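Neutral ceramidase (Pseudomonas aeruginosa, PDB 2ZWS) hydrolyses the N-acyl linkage of ceramides to give sphingosine and free fatty acid, and also runs the reverse synthesis, as a secreted zinc-dependent enzyme. Local coordinates at residues G144-E152 with I283-V291; N219-W227 with R270-Y281. All coordinates share one frame; numbering follows the deposited sequence. Where two conformers were deposited one is given.

Interaction 1 of 2, residues G144-E152 with I283-V291; sequences GRLFYGSGE and IAGQAQEEV
Leu146 and Val291 pack CB to CB (3.9 Å) in an antiparallel pairing that joins the short strand 289-291 to strand 144-152 of the large mixed sheet, after a turn through Ala287 and Gln288 at the end of helix 265-286. Val291 CG2 also rests on Tyr148 CB, and Leu403, Tyr5 and Phe7 of adjoining strands close in around this tight, largely apolar face, where Glu289 OE2 bonds to His435. Between the strands, Tyr148 N donates to Glu289 O almost straight (2.8 Å, 175°). Ile283, in the last turns of the helix, lays CG2 on the bare backbone of Gly149, 3.4 Å from its C; the glycine lets the helix come this close. The Phe147 and Glu290 side chains leave from the other, more open face. Glu290 CG is anti to the backbone N (chi1 -174°), which carries its extended chain over one face of the Phe147 ring in a CH-pi contact. Its carboxylate then reaches Arg145, whose NE and NH1 each take one oxygen at 2.9 Å, OE2 and OE1 respectively. Both bonds lie near the guanidinium plane but reach the oxygens from above the carboxylate plane. This two-pronged salt bridge probably neutralises both charges on a partly exposed face.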
# COMPACT_ATOMS: atom_id res chain seq x y z
N GLY A 144 12.21 -11.10 22.17
CA GLY A 144 12.70 -9.76 22.01
C GLY A 144 11.95 -8.74 22.82
O GLY A 144 11.07 -9.07 23.66
N ARG A 145 12.37 -7.50 22.60
CA ARG A 145 11.81 -6.33 23.25
C ARG A 145 11.24 -5.41 22.18
O ARG A 145 11.69 -5.40 21.02
CB ARG A 145 12.90 -5.58 23.99
CG ARG A 145 13.54 -6.46 25.07
CD ARG A 145 14.77 -5.82 25.69
NE ARG A 145 14.46 -4.74 26.62
CZ ARG A 145 15.38 -4.13 27.38
NH1 ARG A 145 15.02 -3.17 28.23
NH2 ARG A 145 16.66 -4.48 27.30
N LEU A 146 10.25 -4.65 22.60
CA LEU A 146 9.59 -3.65 21.74
C LEU A 146 9.82 -2.26 22.31
O LEU A 146 9.65 -2.03 23.52
CB LEU A 146 8.09 -3.94 21.64
CG LEU A 146 7.56 -4.89 20.53
CD1 LEU A 146 8.41 -6.09 20.26
CD2 LEU A 146 6.13 -5.34 20.83
N PHE A 147 10.22 -1.35 21.45
CA PHE A 147 10.30 0.06 21.84
C PHE A 147 9.43 0.95 20.98
O PHE A 147 9.21 0.67 19.80
CB PHE A 147 11.75 0.56 21.83
CG PHE A 147 12.61 -0.10 22.85
CD1 PHE A 147 12.89 0.56 24.03
CD2 PHE A 147 13.10 -1.38 22.66
CE1 PHE A 147 13.69 -0.06 25.01
CE2 PHE A 147 13.89 -2.02 23.65
CZ PHE A 147 14.16 -1.35 24.82
N TYR A 148 8.97 2.03 21.59
CA TYR A 148 8.15 3.03 20.90
C TYR A 148 8.84 4.40 20.99
O TYR A 148 9.41 4.75 22.03
CB TYR A 148 6.77 3.12 21.55
CG TYR A 148 5.95 4.25 20.99
CD1 TYR A 148 6.04 5.51 21.56
CD2 TYR A 148 5.11 4.07 19.89
CE1 TYR A 148 5.32 6.56 21.05
CE2 TYR A 148 4.36 5.13 19.39
CZ TYR A 148 4.49 6.35 19.98
OH TYR A 148 3.78 7.43 19.49
N GLY A 149 8.77 5.19 19.91
CA GLY A 149 9.19 6.58 19.99
C GLY A 149 8.43 7.40 18.97
O GLY A 149 7.81 6.85 18.07
N SER A 150 8.50 8.72 19.13
CA SER A 150 7.90 9.62 18.18
C SER A 150 8.76 10.87 17.99
O SER A 150 9.66 11.16 18.81
CB SER A 150 6.48 9.97 18.61
OG SER A 150 6.49 10.83 19.74
N GLY A 151 8.52 11.56 16.87
CA GLY A 151 9.23 12.80 16.58
C GLY A 151 8.53 13.57 15.49
O GLY A 151 7.60 13.06 14.87
N GLU A 152 9.00 14.78 15.25
CA GLU A 152 8.34 15.66 14.30
C GLU A 152 9.13 15.73 13.01
O GLU A 152 10.32 16.08 13.00
CB GLU A 152 8.12 17.06 14.90
CG GLU A 152 7.13 17.09 16.07
CD GLU A 152 6.42 18.43 16.25
OE1 GLU A 152 6.87 19.43 15.66
OE2 GLU A 152 5.42 18.48 17.00
N ILE A 283 14.46 8.25 15.20
CA ILE A 283 13.57 7.90 16.33
C ILE A 283 13.92 6.52 16.88
O ILE A 283 14.06 6.35 18.12
CB ILE A 283 12.09 7.95 15.91
CG1 ILE A 283 11.70 9.39 15.54
CG2 ILE A 283 11.18 7.30 16.98
CD1 ILE A 283 10.38 9.49 14.77
N ALA A 284 14.03 5.53 15.98
CA ALA A 284 14.37 4.16 16.42
C ALA A 284 15.65 4.19 17.25
O ALA A 284 15.73 3.51 18.27
CB ALA A 284 14.50 3.18 15.23
N GLY A 285 16.60 5.03 16.82
CA GLY A 285 17.92 5.10 17.47
C GLY A 285 17.84 5.59 18.89
O GLY A 285 18.75 5.29 19.70
N GLN A 286 16.80 6.37 19.17
CA GLN A 286 16.54 6.92 20.53
C GLN A 286 15.92 5.90 21.52
O GLN A 286 15.96 6.14 22.73
CB GLN A 286 15.72 8.22 20.45
CG GLN A 286 16.48 9.33 19.69
CD GLN A 286 15.63 10.53 19.27
OE1 GLN A 286 14.41 10.44 19.13
NE2 GLN A 286 16.29 11.67 19.04
N ALA A 287 15.33 4.81 21.00
CA ALA A 287 14.65 3.76 21.81
C ALA A 287 13.92 4.40 23.00
O ALA A 287 14.26 4.19 24.18
CB ALA A 287 15.65 2.70 22.29
N GLN A 288 12.94 5.23 22.67
CA GLN A 288 12.47 6.24 23.63
C GLN A 288 11.79 5.65 24.86
O GLN A 288 12.05 6.08 26.00
CB GLN A 288 11.57 7.28 22.95
CG GLN A 288 12.29 8.09 21.86
CD GLN A 288 11.39 9.08 21.13
OE1 GLN A 288 11.81 9.71 20.15
NE2 GLN A 288 10.15 9.16 21.54
N GLU A 289 10.94 4.67 24.63
CA GLU A 289 10.12 4.11 25.69
C GLU A 289 9.96 2.63 25.44
O GLU A 289 9.53 2.25 24.35
CB GLU A 289 8.75 4.76 25.56
CG GLU A 289 7.76 4.49 26.64
CD GLU A 289 6.48 5.23 26.36
OE1 GLU A 289 5.42 4.75 26.79
OE2 GLU A 289 6.55 6.30 25.71
N GLU A 290 10.29 1.77 26.40
CA GLU A 290 10.03 0.34 26.19
C GLU A 290 8.52 0.06 26.28
O GLU A 290 7.85 0.55 27.20
CB GLU A 290 10.80 -0.56 27.16
CG GLU A 290 10.62 -2.03 26.82
CD GLU A 290 11.58 -2.95 27.54
OE1 GLU A 290 12.25 -2.48 28.49
OE2 GLU A 290 11.63 -4.14 27.17
N VAL A 291 8.01 -0.72 25.33
CA VAL A 291 6.62 -1.19 25.35
C VAL A 291 6.52 -2.40 26.27
O VAL A 291 7.23 -3.38 26.11
CB VAL A 291 6.16 -1.52 23.93
CG1 VAL A 291 4.72 -2.10 23.92
CG2 VAL A 291 6.24 -0.28 23.05
O HOH W 1 9.53 -4.84 25.39

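Interaction 2 of 2, residues N219-W227 with R270-Y281; sequences NKGYASYHW and REIGLRQFAKAY
The Phe277 ring has His226 CD2 over one face and turns an edge to Trp227: the rings of His226 and Phe277 meet edge-to-face at 85°, and Phe277 CE1 stands 3.5 Å from Trp227 CG over the indole face. Tyr281 CD2 also lies over the indole, in an offset edge-to-face pair that completes an aromatic cluster, and Ala280 CB touches CZ3. In the conformers modelled here, Leu274 CD2 sits over the centre of the His226 imidazole, whose ND1 bonds to Asp230, and Arg270 CG covers one face of Tyr222. Helices 219-227 and 270-281 cross at -57° with axes 7.4 Å apart, and Gly273 permits this closeness: its CA lies 3.3 Å from Asn219 O, and Ala223 CB rests on its carbonyl. Phe241 of strand 238-242 packs against Ala223 and Ala280. At the buried end Gln276 ties Asn219 to Lys220. Its NE2 donates to Asn219 OD1 (3.0 Å) from above that carbonyl plane, and its OE1 accepts Lys220 NZ (2.7 Å) nearly head-on. Asn219 CG lies between backbone N and carbonyl carbon (chi1 59°), bringing OD1 to Gln276 NE2; its ND2 goes on to Ser207, and its side chain is about 6 Å from that of the zinc ligand His204.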
# COMPACT_ATOMS: atom_id res chain seq x y z
N ASN A 219 7.20 6.50 -2.52
CA ASN A 219 8.16 7.02 -1.57
C ASN A 219 8.28 6.18 -0.29
O ASN A 219 9.38 5.99 0.24
CB ASN A 219 7.94 8.52 -1.29
CG ASN A 219 6.56 8.86 -0.75
OD1 ASN A 219 6.14 8.32 0.28
ND2 ASN A 219 5.89 9.84 -1.38
N LYS A 220 7.16 5.64 0.21
CA LYS A 220 7.25 4.77 1.40
C LYS A 220 7.96 3.48 1.09
O LYS A 220 8.74 2.98 1.89
CB LYS A 220 5.85 4.52 1.97
CG LYS A 220 5.29 5.82 2.68
CD LYS A 220 4.03 5.50 3.47
CE LYS A 220 3.58 6.74 4.29
NZ LYS A 220 4.57 7.07 5.37
N GLY A 221 7.76 2.98 -0.13
CA GLY A 221 8.47 1.79 -0.57
C GLY A 221 9.97 2.03 -0.68
O GLY A 221 10.77 1.11 -0.40
N TYR A 222 10.37 3.23 -1.13
CA TYR A 222 11.80 3.54 -1.17
C TYR A 222 12.38 3.61 0.25
O TYR A 222 13.46 3.10 0.51
CB TYR A 222 12.11 4.86 -1.90
CG TYR A 222 13.62 5.02 -1.92
CD1 TYR A 222 14.26 5.85 -0.99
CD2 TYR A 222 14.41 4.27 -2.80
CE1 TYR A 222 15.64 5.95 -0.96
CE2 TYR A 222 15.80 4.37 -2.79
CZ TYR A 222 16.41 5.21 -1.85
OH TYR A 222 17.77 5.33 -1.81
N ALA A 223 11.64 4.22 1.17
CA ALA A 223 12.11 4.24 2.57
C ALA A 223 12.37 2.83 3.11
O ALA A 223 13.41 2.59 3.75
CB ALA A 223 11.09 4.98 3.42
N SER A 224 11.44 1.90 2.87
CA SER A 224 11.62 0.51 3.33
C SER A 224 12.84 -0.11 2.67
O SER A 224 13.69 -0.76 3.32
CB SER A 224 10.42 -0.37 3.00
OG SER A 224 9.24 0.08 3.66
N TYR A 225 12.94 0.06 1.35
CA TYR A 225 14.03 -0.54 0.58
C TYR A 225 15.35 0.06 1.06
O TYR A 225 16.32 -0.67 1.27
CB TYR A 225 13.87 -0.22 -0.90
CG TYR A 225 15.01 -0.69 -1.77
CD1 TYR A 225 16.00 0.19 -2.19
CD2 TYR A 225 15.08 -2.03 -2.20
CE1 TYR A 225 17.05 -0.26 -3.01
CE2 TYR A 225 16.10 -2.47 -3.01
CZ TYR A 225 17.09 -1.57 -3.39
OH TYR A 225 18.12 -1.98 -4.23
N HIS A 226 15.40 1.38 1.23
CA HIS A 226 16.66 1.98 1.67
C HIS A 226 17.09 1.37 3.01
O HIS A 226 18.27 1.03 3.21
CB HIS A 226 16.51 3.50 1.75
CG HIS A 226 17.77 4.21 2.15
ND1 HIS A 226 18.88 4.26 1.33
CD2 HIS A 226 18.10 4.89 3.28
CE1 HIS A 226 19.84 4.95 1.94
NE2 HIS A 226 19.38 5.35 3.12
N TRP A 227 16.16 1.23 3.96
CA TRP A 227 16.53 0.65 5.26
C TRP A 227 16.98 -0.81 5.14
O TRP A 227 18.02 -1.19 5.71
CB TRP A 227 15.36 0.75 6.25
CG TRP A 227 15.79 0.82 7.70
CD1 TRP A 227 16.96 0.33 8.27
CD2 TRP A 227 15.04 1.37 8.79
NE1 TRP A 227 16.97 0.59 9.63
CE2 TRP A 227 15.80 1.22 9.97
CE3 TRP A 227 13.79 2.01 8.87
CZ2 TRP A 227 15.36 1.68 11.22
CZ3 TRP A 227 13.34 2.46 10.12
CH2 TRP A 227 14.13 2.28 11.28
N ARG A 270 12.72 9.14 -4.35
CA ARG A 270 13.89 8.85 -3.53
C ARG A 270 14.05 9.89 -2.41
O ARG A 270 14.29 9.54 -1.27
CB ARG A 270 15.15 8.80 -4.41
CG ARG A 270 16.39 8.27 -3.70
CD ARG A 270 17.55 8.08 -4.68
NE ARG A 270 18.77 7.67 -3.98
CZ ARG A 270 19.84 7.14 -4.57
NH1 ARG A 270 20.89 6.81 -3.83
NH2 ARG A 270 19.88 6.93 -5.88
N GLU A 271 13.90 11.17 -2.75
CA GLU A 271 14.08 12.24 -1.78
C GLU A 271 13.04 12.20 -0.66
O GLU A 271 13.40 12.31 0.50
CB GLU A 271 14.06 13.59 -2.47
CG GLU A 271 14.21 14.81 -1.54
CD GLU A 271 15.51 14.84 -0.74
OE1 GLU A 271 16.50 14.16 -1.09
OE2 GLU A 271 15.55 15.60 0.26
N ILE A 272 11.77 12.08 -1.02
CA ILE A 272 10.69 12.04 -0.00
C ILE A 272 10.81 10.75 0.81
O ILE A 272 10.59 10.74 2.03
CB ILE A 272 9.28 12.25 -0.65
CG1 ILE A 272 9.21 13.60 -1.37
CG2 ILE A 272 8.11 12.10 0.39
CD1 ILE A 272 9.54 14.84 -0.45
N GLY A 273 11.16 9.65 0.16
CA GLY A 273 11.47 8.43 0.90
C GLY A 273 12.60 8.61 1.88
O GLY A 273 12.51 8.18 3.04
N LEU A 274 13.67 9.24 1.43
CA LEU A 274 14.82 9.47 2.32
C LEU A 274 14.47 10.36 3.50
O LEU A 274 14.97 10.14 4.61
CB LEU A 274 16.00 10.06 1.57
CG LEU A 274 16.74 9.06 0.69
CD1 LEU A 274 17.78 9.79 -0.15
CD2 LEU A 274 17.40 7.95 1.49
N ARG A 275 13.62 11.36 3.29
CA ARG A 275 13.22 12.25 4.40
C ARG A 275 12.49 11.47 5.49
O ARG A 275 12.77 11.62 6.68
CB ARG A 275 12.38 13.42 3.89
CG ARG A 275 13.21 14.40 3.07
CD ARG A 275 12.37 15.51 2.51
NE ARG A 275 13.17 16.27 1.55
CZ ARG A 275 12.78 17.35 0.89
NH1 ARG A 275 11.55 17.86 1.07
NH2 ARG A 275 13.61 17.93 0.03
N GLN A 276 11.64 10.54 5.06
CA GLN A 276 10.90 9.68 6.01
C GLN A 276 11.84 8.71 6.69
O GLN A 276 11.79 8.53 7.90
CB GLN A 276 9.78 8.90 5.32
CG GLN A 276 8.69 9.84 4.82
CD GLN A 276 7.67 9.10 4.01
OE1 GLN A 276 6.77 8.49 4.57
NE2 GLN A 276 7.81 9.12 2.69
N PHE A 277 12.70 8.07 5.89
CA PHE A 277 13.67 7.14 6.43
C PHE A 277 14.52 7.81 7.51
O PHE A 277 14.74 7.23 8.58
CB PHE A 277 14.63 6.61 5.35
CG PHE A 277 15.84 5.98 5.95
CD1 PHE A 277 15.77 4.73 6.53
CD2 PHE A 277 17.02 6.70 6.06
CE1 PHE A 277 16.89 4.15 7.19
CE2 PHE A 277 18.13 6.15 6.70
CZ PHE A 277 18.07 4.88 7.28
N ALA A 278 15.02 9.02 7.23
CA ALA A 278 15.99 9.64 8.13
C ALA A 278 15.36 9.87 9.51
O ALA A 278 15.97 9.61 10.54
CB ALA A 278 16.56 10.91 7.56
N LYS A 279 14.11 10.29 9.50
CA LYS A 279 13.40 10.52 10.76
C LYS A 279 13.13 9.22 11.50
O LYS A 279 13.28 9.16 12.73
CB LYS A 279 12.12 11.34 10.55
CG LYS A 279 11.47 11.84 11.87
CD LYS A 279 12.39 12.85 12.55
CE LYS A 279 11.87 13.40 13.86
NZ LYS A 279 12.78 14.55 14.16
N ALA A 280 12.72 8.17 10.76
CA ALA A 280 12.41 6.87 11.38
C ALA A 280 13.66 6.30 12.03
O ALA A 280 13.61 5.81 13.15
CB ALA A 280 11.86 5.89 10.34
N TYR A 281 14.77 6.41 11.31
CA TYR A 281 16.03 5.90 11.80
C TYR A 281 16.46 6.66 13.07
O TYR A 281 16.93 6.04 14.04
CB TYR A 281 17.11 6.04 10.72
CG TYR A 281 18.32 5.22 11.01
CD1 TYR A 281 19.46 5.78 11.58
CD2 TYR A 281 18.32 3.85 10.76
CE1 TYR A 281 20.57 4.98 11.90
CE2 TYR A 281 19.41 3.06 11.07
CZ TYR A 281 20.53 3.63 11.63
OH TYR A 281 21.60 2.85 11.91
O HOH W 2 20.03 6.68 -1.05

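In the fold
The chain first builds strands 5-13, 41-49 and 55-61, then reaches strand 142-152, which pairs with strands 5-13 and 181-189 in the large mixed sheet. It runs on through strands 181-189 and 194-200 to helix 218-231, then by way of strand 238-242, the parallel neighbour of 194-200, into helix 265-286. Interaction 2 closes the inner loop where this helix crosses helix 218-231. Interaction 1 closes the outer one, where the chain leaves this helix and strand 289-291 joins strand 142-152, so interaction 2 is nested within it. Their centres lie about 18 Å apart, and they touch where Ala284 packs on Trp227 and Lys279 on Gly151 and Glu152. Helix 265-286 thus ties the helix pair to the sheet.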